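Local coordinates for protein aspartate aminotransferase (Giardia lamblia, PDB 3MEB) that probably catalyses the reversible, pyridoxal-phosphate-dependent transfer of an amino group from L-aspartate to 2-oxoglutarate, giving oxaloacetate and L-glutamate, at residues F105-G109 with A256-R260; S127-L132 with A272-S276; F207-N213 with F240-Q245. All coordinates share one frame; numbering follows the deposited sequence.

Contact 1: residues F105-G109 with A256-R260; sequences FLMFG and AFAVR. With EDO (1,2-ethanediol), chain I.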
ATOM      1  N   PHE A 105     -21.704   0.052   4.877  1.00  2.00           N
ATOM      2  CA  PHE A 105     -22.884  -0.795   4.723  1.00  2.00           C
ATOM      3  C   PHE A 105     -22.611  -2.225   5.129  1.00  2.00           C
ATOM      4  O   PHE A 105     -23.391  -2.793   5.868  1.00  2.00           O
ATOM      5  CB  PHE A 105     -23.460  -0.686   3.288  1.00  2.00           C
ATOM      6  CG  PHE A 105     -24.392  -1.778   2.913  1.00  2.00           C
ATOM      7  CD1 PHE A 105     -25.734  -1.679   3.196  1.00  4.20           C
ATOM      8  CD2 PHE A 105     -23.937  -2.901   2.281  1.00  2.20           C
ATOM      9  CE1 PHE A 105     -26.626  -2.700   2.854  1.00  4.68           C
ATOM     10  CE2 PHE A 105     -24.826  -3.925   1.921  1.00  2.00           C
ATOM     11  CZ  PHE A 105     -26.153  -3.821   2.220  1.00  4.73           C
ATOM     12  N   LEU A 106     -21.528  -2.826   4.649  1.00  2.00           N
ATOM     13  CA  LEU A 106     -21.278  -4.230   4.882  1.00  2.00           C
ATOM     14  C   LEU A 106     -20.977  -4.500   6.342  1.00  2.00           C
ATOM     15  O   LEU A 106     -21.464  -5.465   6.904  1.00  2.00           O
ATOM     16  CB  LEU A 106     -20.101  -4.734   4.025  1.00  2.00           C
ATOM     17  CG  LEU A 106     -20.368  -4.927   2.518  1.00  2.00           C
ATOM     18  CD1 LEU A 106     -19.091  -5.270   1.820  1.00  2.10           C
ATOM     19  CD2 LEU A 106     -21.398  -6.022   2.311  1.00  2.00           C
ATOM     20  N   MET A 107     -20.216  -3.610   6.974  1.00  2.00           N
ATOM     21  CA  MET A 107     -19.762  -3.848   8.335  1.00  2.00           C
ATOM     22  C   MET A 107     -20.846  -3.511   9.343  1.00  2.00           C
ATOM     23  O   MET A 107     -21.116  -4.311  10.246  1.00  2.00           O
ATOM     24  CB  MET A 107     -18.550  -2.997   8.653  1.00  2.00           C
ATOM     25  CG  MET A 107     -18.047  -3.166  10.061  1.00  2.00           C
ATOM     26  SD  MET A 107     -17.551  -4.846  10.390  1.00  2.00           S
ATOM     27  CE  MET A 107     -16.435  -5.297   9.112  1.00  2.00           C
ATOM     28  N   PHE A 108     -21.450  -2.330   9.185  1.00  2.00           N
ATOM     29  CA  PHE A 108     -22.381  -1.788  10.197  1.00  2.00           C
ATOM     30  C   PHE A 108     -23.860  -1.903   9.857  1.00  2.00           C
ATOM     31  O   PHE A 108     -24.753  -1.661  10.720  1.00  2.00           O
ATOM     32  CB  PHE A 108     -21.997  -0.334  10.456  1.00  2.00           C
ATOM     33  CG  PHE A 108     -20.572  -0.154  10.856  1.00  2.00           C
ATOM     34  CD1 PHE A 108     -20.122  -0.545  12.095  1.00  2.00           C
ATOM     35  CD2 PHE A 108     -19.659   0.420   9.981  1.00  4.56           C
ATOM     36  CE1 PHE A 108     -18.793  -0.376  12.487  1.00  2.37           C
ATOM     37  CE2 PHE A 108     -18.298   0.576  10.355  1.00  2.70           C
ATOM     38  CZ  PHE A 108     -17.885   0.173  11.633  1.00  3.61           C
ATOM     39  N   GLY A 109     -24.171  -2.285   8.630  1.00  2.08           N
ATOM     40  CA  GLY A 109     -25.545  -2.241   8.174  1.00  3.25           C
ATOM     41  C   GLY A 109     -25.989  -0.968   7.457  1.00  4.50           C
ATOM     42  O   GLY A 109     -25.295   0.073   7.421  1.00  4.17           O
ATOM     43  N   ALA A 256     -21.166  -9.956  11.651  1.00  5.52           N
ATOM     44  CA  ALA A 256     -20.767  -8.666  12.262  1.00  5.51           C
ATOM     45  C   ALA A 256     -21.426  -8.407  13.629  1.00  5.43           C
ATOM     46  O   ALA A 256     -21.256  -7.347  14.232  1.00  4.83           O
ATOM     47  CB  ALA A 256     -21.015  -7.492  11.245  1.00  5.59           C
ATOM     48  N   PHE A 257     -22.115  -9.413  14.168  1.00  5.05           N
ATOM     49  CA  PHE A 257     -22.767  -9.299  15.476  1.00  5.42           C
ATOM     50  C   PHE A 257     -21.992  -8.515  16.538  1.00  4.92           C
ATOM     51  O   PHE A 257     -22.520  -7.563  17.137  1.00  3.44           O
ATOM     52  CB  PHE A 257     -23.079 -10.683  16.050  1.00  5.64           C
ATOM     53  CG  PHE A 257     -23.685 -10.630  17.425  1.00  9.64           C
ATOM     54  CD1 PHE A 257     -22.920 -10.939  18.557  1.00 10.09           C
ATOM     55  CD2 PHE A 257     -25.016 -10.232  17.596  1.00 12.81           C
ATOM     56  CE1 PHE A 257     -23.466 -10.882  19.832  1.00 10.87           C
ATOM     57  CE2 PHE A 257     -25.574 -10.170  18.866  1.00 14.23           C
ATOM     58  CZ  PHE A 257     -24.784 -10.501  19.992  1.00 12.95           C
ATOM     59  N   ALA A 258     -20.742  -8.910  16.765  1.00  3.74           N
ATOM     60  CA  ALA A 258     -19.975  -8.433  17.915  1.00  3.79           C
ATOM     61  C   ALA A 258     -19.655  -6.985  17.726  1.00  3.23           C
ATOM     62  O   ALA A 258     -19.653  -6.232  18.670  1.00  4.51           O
ATOM     63  CB  ALA A 258     -18.671  -9.279  18.088  1.00  3.66           C
ATOM     64  N   VAL A 259     -19.345  -6.619  16.487  1.00  3.71           N
ATOM     65  CA  VAL A 259     -18.974  -5.240  16.130  1.00  2.60           C
ATOM     66  C   VAL A 259     -20.220  -4.350  16.295  1.00  3.00           C
ATOM     67  O   VAL A 259     -20.146  -3.301  16.961  1.00  2.00           O
ATOM     68  CB  VAL A 259     -18.472  -5.112  14.689  1.00  2.00           C
ATOM     69  CG1 VAL A 259     -18.186  -3.605  14.338  1.00  3.03           C
ATOM     70  CG2 VAL A 259     -17.216  -6.022  14.411  1.00  2.00           C
ATOM     71  N   ARG A 260     -21.348  -4.771  15.709  1.00  2.20           N
ATOM     72  CA  ARG A 260     -22.589  -3.969  15.768  1.00  2.78           C
ATOM     73  C   ARG A 260     -23.123  -3.805  17.206  1.00  3.18           C
ATOM     74  O   ARG A 260     -23.498  -2.682  17.608  1.00  3.71           O
ATOM     75  CB  ARG A 260     -23.652  -4.516  14.805  1.00  2.83           C
ATOM     76  CG  ARG A 260     -23.209  -4.380  13.339  1.00  3.95           C
ATOM     77  CD  ARG A 260     -24.290  -4.768  12.374  1.00  4.24           C
ATOM     78  NE  ARG A 260     -23.766  -5.070  11.047  1.00  3.05           N
ATOM     79  CZ  ARG A 260     -24.533  -5.351   9.988  1.00  2.27           C
ATOM     80  NH1 ARG A 260     -25.842  -5.352  10.087  1.00  2.37           N
ATOM     81  NH2 ARG A 260     -24.002  -5.648   8.830  1.00  2.00           N
TER
HETATM   82  C1  EDO I 505     -24.153   0.838  14.859  1.00 22.61           C
HETATM   83  O1  EDO I 505     -25.294   1.565  14.491  1.00 19.85           O
HETATM   84  C2  EDO I 505     -23.568   0.061  13.704  1.00 23.69           C
HETATM   85  O2  EDO I 505     -24.296  -1.152  13.434  1.00 23.67           O
HETATM   86  O   HOH W   1     -25.126  -5.194   5.720  1.00 14.77           O

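Contact 2: residues S127-L132 with A272-S276; sequences SGTGSL and AQSFS. With SO4 (sulfate ion), chain E.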
ATOM      1  N   SER A 127      -6.036  -3.272   2.324  1.00  2.69           N
ATOM      2  CA  SER A 127      -6.659  -4.467   2.876  1.00  2.45           C
ATOM      3  C   SER A 127      -6.520  -4.543   4.389  1.00  2.17           C
ATOM      4  O   SER A 127      -6.293  -3.525   5.070  1.00  3.16           O
ATOM      5  CB  SER A 127      -6.094  -5.716   2.167  1.00  2.93           C
ATOM      6  OG  SER A 127      -6.963  -6.826   2.297  1.00  4.86           O
ATOM      7  N   GLY A 128      -6.635  -5.752   4.918  1.00  2.00           N
ATOM      8  CA  GLY A 128      -6.572  -5.953   6.347  1.00  2.03           C
ATOM      9  C   GLY A 128      -5.285  -5.470   6.977  1.00  2.00           C
ATOM     10  O   GLY A 128      -5.297  -4.816   8.026  1.00  2.00           O
ATOM     11  N   THR A 129      -4.178  -5.893   6.385  1.00  2.39           N
ATOM     12  CA  THR A 129      -2.864  -5.604   6.943  1.00  2.00           C
ATOM     13  C   THR A 129      -2.634  -4.113   7.014  1.00  2.00           C
ATOM     14  O   THR A 129      -2.138  -3.611   8.040  1.00  2.00           O
ATOM     15  CB  THR A 129      -1.708  -6.340   6.184  1.00  2.01           C
ATOM     16  OG1 THR A 129      -1.942  -7.763   6.211  1.00  2.57           O
ATOM     17  CG2 THR A 129      -0.345  -6.041   6.838  1.00  2.00           C
ATOM     18  N   GLY A 130      -2.926  -3.419   5.910  1.00  2.00           N
ATOM     19  CA  GLY A 130      -2.692  -1.978   5.818  1.00  2.00           C
ATOM     20  C   GLY A 130      -3.644  -1.223   6.732  1.00  2.00           C
ATOM     21  O   GLY A 130      -3.310  -0.155   7.249  1.00  2.00           O
ATOM     22  N   SER A 131      -4.827  -1.799   6.938  1.00  2.00           N
ATOM     23  CA  SER A 131      -5.806  -1.216   7.879  1.00  2.00           C
ATOM     24  C   SER A 131      -5.285  -1.359   9.320  1.00  2.00           C
ATOM     25  O   SER A 131      -5.323  -0.393  10.079  1.00  2.41           O
ATOM     26  CB  SER A 131      -7.179  -1.834   7.667  1.00  2.00           C
ATOM     27  OG  SER A 131      -7.678  -1.570   6.368  1.00  2.00           O
ATOM     28  N   LEU A 132      -4.705  -2.518   9.662  1.00  2.00           N
ATOM     29  CA  LEU A 132      -4.115  -2.734  10.996  1.00  2.00           C
ATOM     30  C   LEU A 132      -2.940  -1.835  11.230  1.00  2.00           C
ATOM     31  O   LEU A 132      -2.814  -1.267  12.297  1.00  2.44           O
ATOM     32  CB  LEU A 132      -3.643  -4.190  11.174  1.00  2.00           C
ATOM     33  CG  LEU A 132      -4.729  -5.285  11.160  1.00  2.23           C
ATOM     34  CD1 LEU A 132      -4.145  -6.633  10.741  1.00  2.00           C
ATOM     35  CD2 LEU A 132      -5.496  -5.363  12.552  1.00  2.47           C
ATOM     36  N   ALA A 272     -10.644  -3.051  11.346  1.00  2.00           N
ATOM     37  CA  ALA A 272      -9.785  -3.238  10.184  1.00  2.00           C
ATOM     38  C   ALA A 272     -10.483  -4.266   9.303  1.00  2.00           C
ATOM     39  O   ALA A 272     -10.607  -5.446   9.675  1.00  2.00           O
ATOM     40  CB  ALA A 272      -8.445  -3.726  10.592  1.00  2.00           C
ATOM     41  N   GLN A 273     -11.000  -3.813   8.182  1.00  2.00           N
ATOM     42  CA  GLN A 273     -11.945  -4.605   7.366  1.00  2.00           C
ATOM     43  C   GLN A 273     -11.302  -5.027   6.052  1.00  2.00           C
ATOM     44  O   GLN A 273     -10.963  -4.165   5.241  1.00  4.36           O
ATOM     45  CB  GLN A 273     -13.200  -3.769   7.134  1.00  2.00           C
ATOM     46  CG  GLN A 273     -14.247  -4.420   6.176  1.00  2.65           C
ATOM     47  CD  GLN A 273     -15.401  -3.488   5.853  1.00  2.00           C
ATOM     48  OE1 GLN A 273     -15.253  -2.262   5.874  1.00  3.87           O
ATOM     49  NE2 GLN A 273     -16.540  -4.060   5.511  1.00  2.00           N
ATOM     50  N   SER A 274     -11.091  -6.323   5.857  1.00  2.00           N
ATOM     51  CA  SER A 274     -10.458  -6.873   4.628  1.00  2.00           C
ATOM     52  C   SER A 274     -11.490  -7.436   3.660  1.00  2.00           C
ATOM     53  O   SER A 274     -12.457  -8.087   4.088  1.00  2.00           O
ATOM     54  CB  SER A 274      -9.469  -7.987   5.015  1.00  2.00           C
ATOM     55  OG  SER A 274      -9.141  -8.856   3.918  1.00  2.49           O
ATOM     56  N   PHE A 275     -11.299  -7.161   2.376  1.00  2.00           N
ATOM     57  CA  PHE A 275     -12.080  -7.789   1.299  1.00  2.00           C
ATOM     58  C   PHE A 275     -11.241  -8.821   0.503  1.00  2.00           C
ATOM     59  O   PHE A 275     -11.630  -9.276  -0.574  1.00  2.00           O
ATOM     60  CB  PHE A 275     -12.658  -6.707   0.384  1.00  2.00           C
ATOM     61  CG  PHE A 275     -13.532  -5.688   1.105  1.00  2.00           C
ATOM     62  CD1 PHE A 275     -14.586  -6.110   1.889  1.00  2.09           C
ATOM     63  CD2 PHE A 275     -13.274  -4.313   1.019  1.00  2.03           C
ATOM     64  CE1 PHE A 275     -15.408  -5.170   2.587  1.00  2.00           C
ATOM     65  CE2 PHE A 275     -14.065  -3.371   1.705  1.00  2.00           C
ATOM     66  CZ  PHE A 275     -15.153  -3.812   2.480  1.00  2.00           C
ATOM     67  N   SER A 276     -10.142  -9.281   1.089  1.00  2.19           N
ATOM     68  CA  SER A 276      -9.305 -10.304   0.442  1.00  2.22           C
ATOM     69  C   SER A 276     -10.021 -11.654   0.295  1.00  2.85           C
ATOM     70  O   SER A 276      -9.892 -12.338  -0.747  1.00  3.79           O
ATOM     71  CB  SER A 276      -8.030 -10.545   1.235  1.00  2.00           C
ATOM     72  OG  SER A 276      -7.134  -9.460   1.103  1.00  4.38           O
TER
HETATM   73  S   SO4 E 500      -4.978  -9.037   4.036  0.75 12.73           S
HETATM   74  O1  SO4 E 500      -6.222  -8.639   4.653  0.75 12.76           O
HETATM   75  O2  SO4 E 500      -4.583 -10.278   4.659  0.75 14.33           O
HETATM   76  O3  SO4 E 500      -5.171  -9.309   2.613  0.75 11.53           O
HETATM   77  O4  SO4 E 500      -3.945  -8.054   4.294  0.75  8.92           O

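Contact 3: residues F207-N213 with F240-Q245; sequences FHACAHN and FDSAYQ. With SO4 (sulfate ion), chain C.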
ATOM      1  N   PHE A 207      -9.497  -7.851  18.929  1.00  2.00           N
ATOM      2  CA  PHE A 207     -10.462  -8.940  18.853  1.00  2.00           C
ATOM      3  C   PHE A 207     -10.581  -9.336  17.421  1.00  2.00           C
ATOM      4  O   PHE A 207     -10.556  -8.481  16.533  1.00  2.90           O
ATOM      5  CB  PHE A 207     -11.872  -8.488  19.265  1.00  2.00           C
ATOM      6  CG  PHE A 207     -12.034  -8.221  20.719  1.00  2.00           C
ATOM      7  CD1 PHE A 207     -11.869  -9.242  21.652  1.00  2.05           C
ATOM      8  CD2 PHE A 207     -12.356  -6.951  21.166  1.00  2.00           C
ATOM      9  CE1 PHE A 207     -12.007  -8.968  23.040  1.00  2.49           C
ATOM     10  CE2 PHE A 207     -12.519  -6.678  22.507  1.00  2.00           C
ATOM     11  CZ  PHE A 207     -12.341  -7.684  23.450  1.00  2.31           C
ATOM     12  N   HIS A 208     -10.706 -10.614  17.173  1.00  2.28           N
ATOM     13  CA  HIS A 208     -11.171 -11.084  15.862  1.00  2.00           C
ATOM     14  C   HIS A 208     -12.697 -11.053  15.860  1.00  2.52           C
ATOM     15  O   HIS A 208     -13.338 -11.556  16.784  1.00  2.22           O
ATOM     16  CB  HIS A 208     -10.678 -12.503  15.610  1.00  2.04           C
ATOM     17  CG  HIS A 208      -9.193 -12.642  15.619  1.00  2.11           C
ATOM     18  ND1 HIS A 208      -8.508 -13.349  14.660  1.00  2.00           N
ATOM     19  CD2 HIS A 208      -8.260 -12.236  16.521  1.00  5.34           C
ATOM     20  CE1 HIS A 208      -7.217 -13.341  14.943  1.00  5.32           C
ATOM     21  NE2 HIS A 208      -7.038 -12.687  16.081  1.00  3.22           N
ATOM     22  N   ALA A 209     -13.292 -10.480  14.823  1.00  3.22           N
ATOM     23  CA  ALA A 209     -14.745 -10.286  14.766  1.00  3.94           C
ATOM     24  C   ALA A 209     -15.500 -11.620  14.708  1.00  3.95           C
ATOM     25  O   ALA A 209     -16.562 -11.791  15.340  1.00  4.25           O
ATOM     26  CB  ALA A 209     -15.095  -9.419  13.538  1.00  4.15           C
ATOM     27  N   CYS A 210     -14.928 -12.561  13.959  1.00  2.88           N
ATOM     28  CA  CYS A 210     -15.441 -13.918  13.805  1.00  3.12           C
ATOM     29  C   CYS A 210     -14.360 -14.741  13.132  1.00  3.27           C
ATOM     30  O   CYS A 210     -13.451 -14.171  12.592  1.00  2.00           O
ATOM     31  CB  CYS A 210     -16.720 -13.951  12.956  1.00  3.53           C
ATOM     32  SG  CYS A 210     -16.644 -13.463  11.228  1.00  7.23           S
ATOM     33  N   ALA A 211     -14.487 -16.065  13.142  1.00  3.66           N
ATOM     34  CA  ALA A 211     -13.507 -16.962  12.503  1.00  2.66           C
ATOM     35  C   ALA A 211     -12.082 -16.653  12.983  1.00  2.80           C
ATOM     36  O   ALA A 211     -11.186 -16.446  12.191  1.00  2.00           O
ATOM     37  CB  ALA A 211     -13.638 -16.899  10.943  1.00  2.08           C
ATOM     38  N   HIS A 212     -11.894 -16.629  14.301  1.00  3.15           N
ATOM     39  CA  HIS A 212     -10.595 -16.419  14.892  1.00  4.22           C
ATOM     40  C   HIS A 212      -9.530 -17.289  14.201  1.00  4.96           C
ATOM     41  O   HIS A 212      -9.716 -18.476  13.948  1.00  5.01           O
ATOM     42  CB  HIS A 212     -10.630 -16.725  16.371  1.00  4.71           C
ATOM     43  CG  HIS A 212      -9.308 -16.602  17.058  1.00  5.17           C
ATOM     44  ND1 HIS A 212      -8.432 -17.659  17.165  1.00  6.21           N
ATOM     45  CD2 HIS A 212      -8.726 -15.555  17.688  1.00  6.44           C
ATOM     46  CE1 HIS A 212      -7.372 -17.271  17.857  1.00  7.34           C
ATOM     47  NE2 HIS A 212      -7.521 -15.996  18.175  1.00  6.26           N
ATOM     48  N   ASN A 213      -8.431 -16.639  13.860  1.00  4.53           N
ATOM     49  CA  ASN A 213      -7.330 -17.231  13.088  1.00  4.76           C
ATOM     50  C   ASN A 213      -6.133 -17.221  14.039  1.00  4.85           C
ATOM     51  O   ASN A 213      -5.693 -16.145  14.403  1.00  5.40           O
ATOM     52  CB  ASN A 213      -7.100 -16.354  11.888  1.00  4.62           C
ATOM     53  CG  ASN A 213      -5.999 -16.829  11.009  1.00  4.70           C
ATOM     54  OD1 ASN A 213      -5.265 -17.765  11.326  1.00  2.00           O
ATOM     55  ND2 ASN A 213      -5.873 -16.169   9.866  1.00  3.77           N
ATOM     56  N   PHE A 240     -11.295  -4.367  16.315  1.00  2.71           N
ATOM     57  CA  PHE A 240     -11.740  -5.553  15.612  1.00  2.83           C
ATOM     58  C   PHE A 240     -10.931  -5.745  14.343  1.00  3.61           C
ATOM     59  O   PHE A 240     -10.802  -4.806  13.527  1.00  2.77           O
ATOM     60  CB  PHE A 240     -13.224  -5.434  15.283  1.00  4.21           C
ATOM     61  CG  PHE A 240     -14.145  -5.674  16.455  1.00  3.48           C
ATOM     62  CD1 PHE A 240     -14.440  -6.983  16.874  1.00  6.21           C
ATOM     63  CD2 PHE A 240     -14.733  -4.621  17.116  1.00  5.65           C
ATOM     64  CE1 PHE A 240     -15.313  -7.224  17.924  1.00  4.12           C
ATOM     65  CE2 PHE A 240     -15.594  -4.839  18.185  1.00  2.00           C
ATOM     66  CZ  PHE A 240     -15.890  -6.151  18.589  1.00  6.20           C
ATOM     67  N   ASP A 241     -10.379  -6.956  14.185  1.00  3.54           N
ATOM     68  CA  ASP A 241      -9.851  -7.438  12.911  1.00  3.49           C
ATOM     69  C   ASP A 241     -10.944  -8.265  12.270  1.00  4.26           C
ATOM     70  O   ASP A 241     -11.384  -9.276  12.832  1.00  2.96           O
ATOM     71  CB  ASP A 241      -8.597  -8.287  13.133  1.00  3.67           C
ATOM     72  CG  ASP A 241      -7.936  -8.755  11.838  1.00  4.88           C
ATOM     73  OD1 ASP A 241      -8.622  -8.872  10.786  1.00 10.35           O
ATOM     74  OD2 ASP A 241      -6.716  -9.081  11.881  1.00  3.84           O
ATOM     75  N   SER A 242     -11.392  -7.842  11.094  1.00  4.79           N
ATOM     76  CA  SER A 242     -12.535  -8.472  10.471  1.00  6.83           C
ATOM     77  C   SER A 242     -12.256  -8.801   9.016  1.00  7.41           C
ATOM     78  O   SER A 242     -12.430  -7.966   8.124  1.00  8.47           O
ATOM     79  CB  SER A 242     -13.759  -7.573  10.548  1.00  7.67           C
ATOM     80  OG  SER A 242     -14.808  -8.200   9.835  1.00  8.26           O
ATOM     81  N   ALA A 243     -11.802 -10.019   8.790  1.00  8.18           N
ATOM     82  CA  ALA A 243     -11.452 -10.479   7.470  1.00  8.85           C
ATOM     83  C   ALA A 243     -12.383 -11.559   6.957  1.00  9.66           C
ATOM     84  O   ALA A 243     -12.367 -11.862   5.757  1.00 12.14           O
ATOM     85  CB  ALA A 243     -10.021 -10.957   7.477  1.00  9.00           C
ATOM     86  N   TYR A 244     -13.214 -12.131   7.825  1.00  9.00           N
ATOM     87  CA  TYR A 244     -13.979 -13.341   7.481  1.00  8.55           C
ATOM     88  C   TYR A 244     -15.493 -13.219   7.557  1.00  8.38           C
ATOM     89  O   TYR A 244     -16.209 -14.204   7.733  1.00 10.05           O
ATOM     90  CB  TYR A 244     -13.476 -14.497   8.331  1.00  7.43           C
ATOM     91  CG  TYR A 244     -12.061 -14.861   7.981  1.00  8.09           C
ATOM     92  CD1 TYR A 244     -11.754 -15.492   6.782  1.00 10.83           C
ATOM     93  CD2 TYR A 244     -11.025 -14.572   8.843  1.00  9.83           C
ATOM     94  CE1 TYR A 244     -10.447 -15.822   6.462  1.00 10.05           C
ATOM     95  CE2 TYR A 244      -9.723 -14.897   8.532  1.00 11.04           C
ATOM     96  CZ  TYR A 244      -9.434 -15.514   7.355  1.00 11.15           C
ATOM     97  OH  TYR A 244      -8.114 -15.818   7.121  1.00  9.01           O
ATOM     98  N   GLN A 245     -15.980 -11.992   7.455  1.00  9.02           N
ATOM     99  CA  GLN A 245     -17.405 -11.733   7.475  1.00  8.67           C
ATOM    100  C   GLN A 245     -17.994 -12.441   6.266  1.00  8.08           C
ATOM    101  O   GLN A 245     -17.563 -12.190   5.137  1.00  7.77           O
ATOM    102  CB  GLN A 245     -17.653 -10.224   7.405  1.00  9.09           C
ATOM    103  CG  GLN A 245     -18.978  -9.800   7.952  1.00  8.61           C
ATOM    104  CD  GLN A 245     -19.310  -8.363   7.682  1.00  6.72           C
ATOM    105  OE1 GLN A 245     -18.459  -7.573   7.234  1.00  3.48           O
ATOM    106  NE2 GLN A 245     -20.576  -8.010   7.902  1.00  2.00           N
TER
HETATM  107  S   SO4 C 501      -3.689 -16.266   6.273  1.00 16.77           S
HETATM  108  O1  SO4 C 501      -3.741 -16.371   7.749  1.00 18.97           O
HETATM  109  O2  SO4 C 501      -3.215 -17.491   5.645  1.00 15.32           O
HETATM  110  O3  SO4 C 501      -5.009 -15.913   5.806  1.00 22.22           O
HETATM  111  O4  SO4 C 501      -2.781 -15.179   5.985  1.00 23.68           O
HETATM  112  O   HOH W   2     -13.855 -11.630  10.609  1.00  5.45           O

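Contact 1: residues F105-G109 with A256-R260
Arg-260 reaches across to the C-terminal end of helix 97-108 and binds two carbonyls there. Its chain is extended from CG to NE. NE donates to Met-107 O at 2.9 Å, with an N-H...O angle of 153°. NH2 donates to Leu-106 O at 3.2 Å, a more bent bond. Leu-106 O, which also accepts from Gln-245 NE2, lies close to the guanidinium plane, and both donors stand above the planes of their carbonyls. One guanidinium face is laid against the backbone, with Gly-109 N over its centre. The positive charge at this helix end probably suits the helix dipole.

The Met-107 chain bends at chi2 (61°) and chi3, and SD comes 4.2 Å from Val-259 CG1. The two side chains run at about a right angle. The same CG1 meets Phe-108 CE1 at 3.8 Å. Ala-256 CB sits 3.3 Å from Met-107 O. A 1,2-ethanediol molecule, probably from the crystallisation liquor, donates through O2 to Phe-108 O.

The contact joins the end of helix 97-108 to the start of helix 257-264. Met-107 and Val-259 both rest on Val-271 of strand 269-274, Val-259 also touches Phe-240 of strand 237-242, and Phe-108 meets the His-290 ring edge-to-face.

Contact 2: residues S127-L132 with A272-S276
Ala-272 points its CB at the first turns of helix 127-142. Ser-131 CB meets it at 3.7 Å, and Leu-132 CD2 touches the same methyl at 3.9 Å. Ser-131 turns its hydroxyl back to its own helix: with OG beside the backbone N (chi1 -62°), it donates to Ser-127 O at 2.7 Å. Ser-127 O also accepts from Ser-131 N, so two donors hold it. This leaves Ser-131 CB facing the strand.

Nearer the helix start the chains come closer, and Ser-274 CB lies 3.6 Å from Gly-128 N. Three serine hydroxyls gather here. Ser-127 OG is 2.9 Å from Ser-276 OG, and Ser-274 OG is close by. Ser-274 OG accepts from Ser-276 N at 3.0 Å with an angle of 161°. This ST turn probably steadies the bend that follows the strand and helps place Ser-276 beside the helix start.

A sulfate, probably from the crystallisation liquor, sits between the helix start and the bend after strand 269-274, against these hydroxyls. Thr-129 N donates to its O4 at 3.0 Å, and Gly-128 N donates weakly to O1. The hydroxyls of Thr-129, Ser-274 and Ser-276 also face it. Arg-285 of the same chain and Tyr-90 of the second subunit also bind it.

The axes of segment 127-132 and strand residues 272-274 run nearly antiparallel, at 166°. Backbone N-H groups at a helix N-terminus, serines and an arginine form the phosphate-binding cup of PLP fold type I aminotransferases, and the sulfate probably occupies the cofactor phosphate site. Ser-127, Gly-128, Thr-129, Ser-274, Ser-276 and Arg-285 line the cofactor pocket.

Contact 3: residues F207-N213 with F240-Q245
Phe-207 and Phe-240 are neighbours on two parallel strands, the two strands of the beta-alpha-beta unit 204-208, 221-234, 237-242. Asp-241 N donates to Phe-207 O at 2.8 Å, almost straight on to the carbonyl. Ala-209 N donates to Asp-241 O at 3.0 Å and takes the pairing just past the strand. The two phenyl rings lie on one face of the sheet, obliquely, with planes at 37° and centroids 5.8 Å apart. Phe-240 CD1 touches Phe-207 CB. His-208 and Asp-241 occupy the other face.

Beyond the strand ends the two chains turn into loops that stay in touch. Ala-209 CB rests on Ser-242 CB, and Ala-211 CB meets Tyr-244 CB at 3.6 Å. Cys-210 SG lies 3.6 Å from Tyr-244 O. A water bridges the loops, donating to Cys-210 O and accepting from Tyr-244 N.

Further out, His-158 binds Asp-241 OD2, and Thr-154 binds His-208 NE2. Helix 257-264 packs on the phenylalanine face through Ala-258, Val-259 and Phe-262.

Asn-213, Asp-241, Ala-243 and Tyr-244 belong to the pyridoxal phosphate pocket. Asn-213 OD1 is bound by Arg-419, which probably fixes the rotation of the amide. ND2 lies near the plane of the Tyr-244 ring, at its edge, with amide and ring planes 63° apart. The same Asn-213 ND2 donates to O1 of a second sulfate, probably from the crystallisation liquor, at 3.0 Å, with an N-H...O angle of 163°.

In the fold
The three contacts gather at one part of the mixed seven-stranded sheet of the PLP-binding domain. Contacts 2 and 3 have centres about 11 Å apart and share neighbouring strands, 269-274 and 237-242, joined by backbone bonds such as Ala-272 N to Phe-240 O. The centre of contact 1 is about 12 Å from that of contact 3 and about 15 Å from that of contact 2. It touches both through Leu-106 and Met-107, which reach Gln-273 and Gln-245. Along the chain, contact 3 is nested inside the loops closed by contacts 1 and 2, and those two cross. Contacts 2 and 3 line the cofactor pocket, while contact 1 joins helices 97-108 and 257-264, which pack on the same strands.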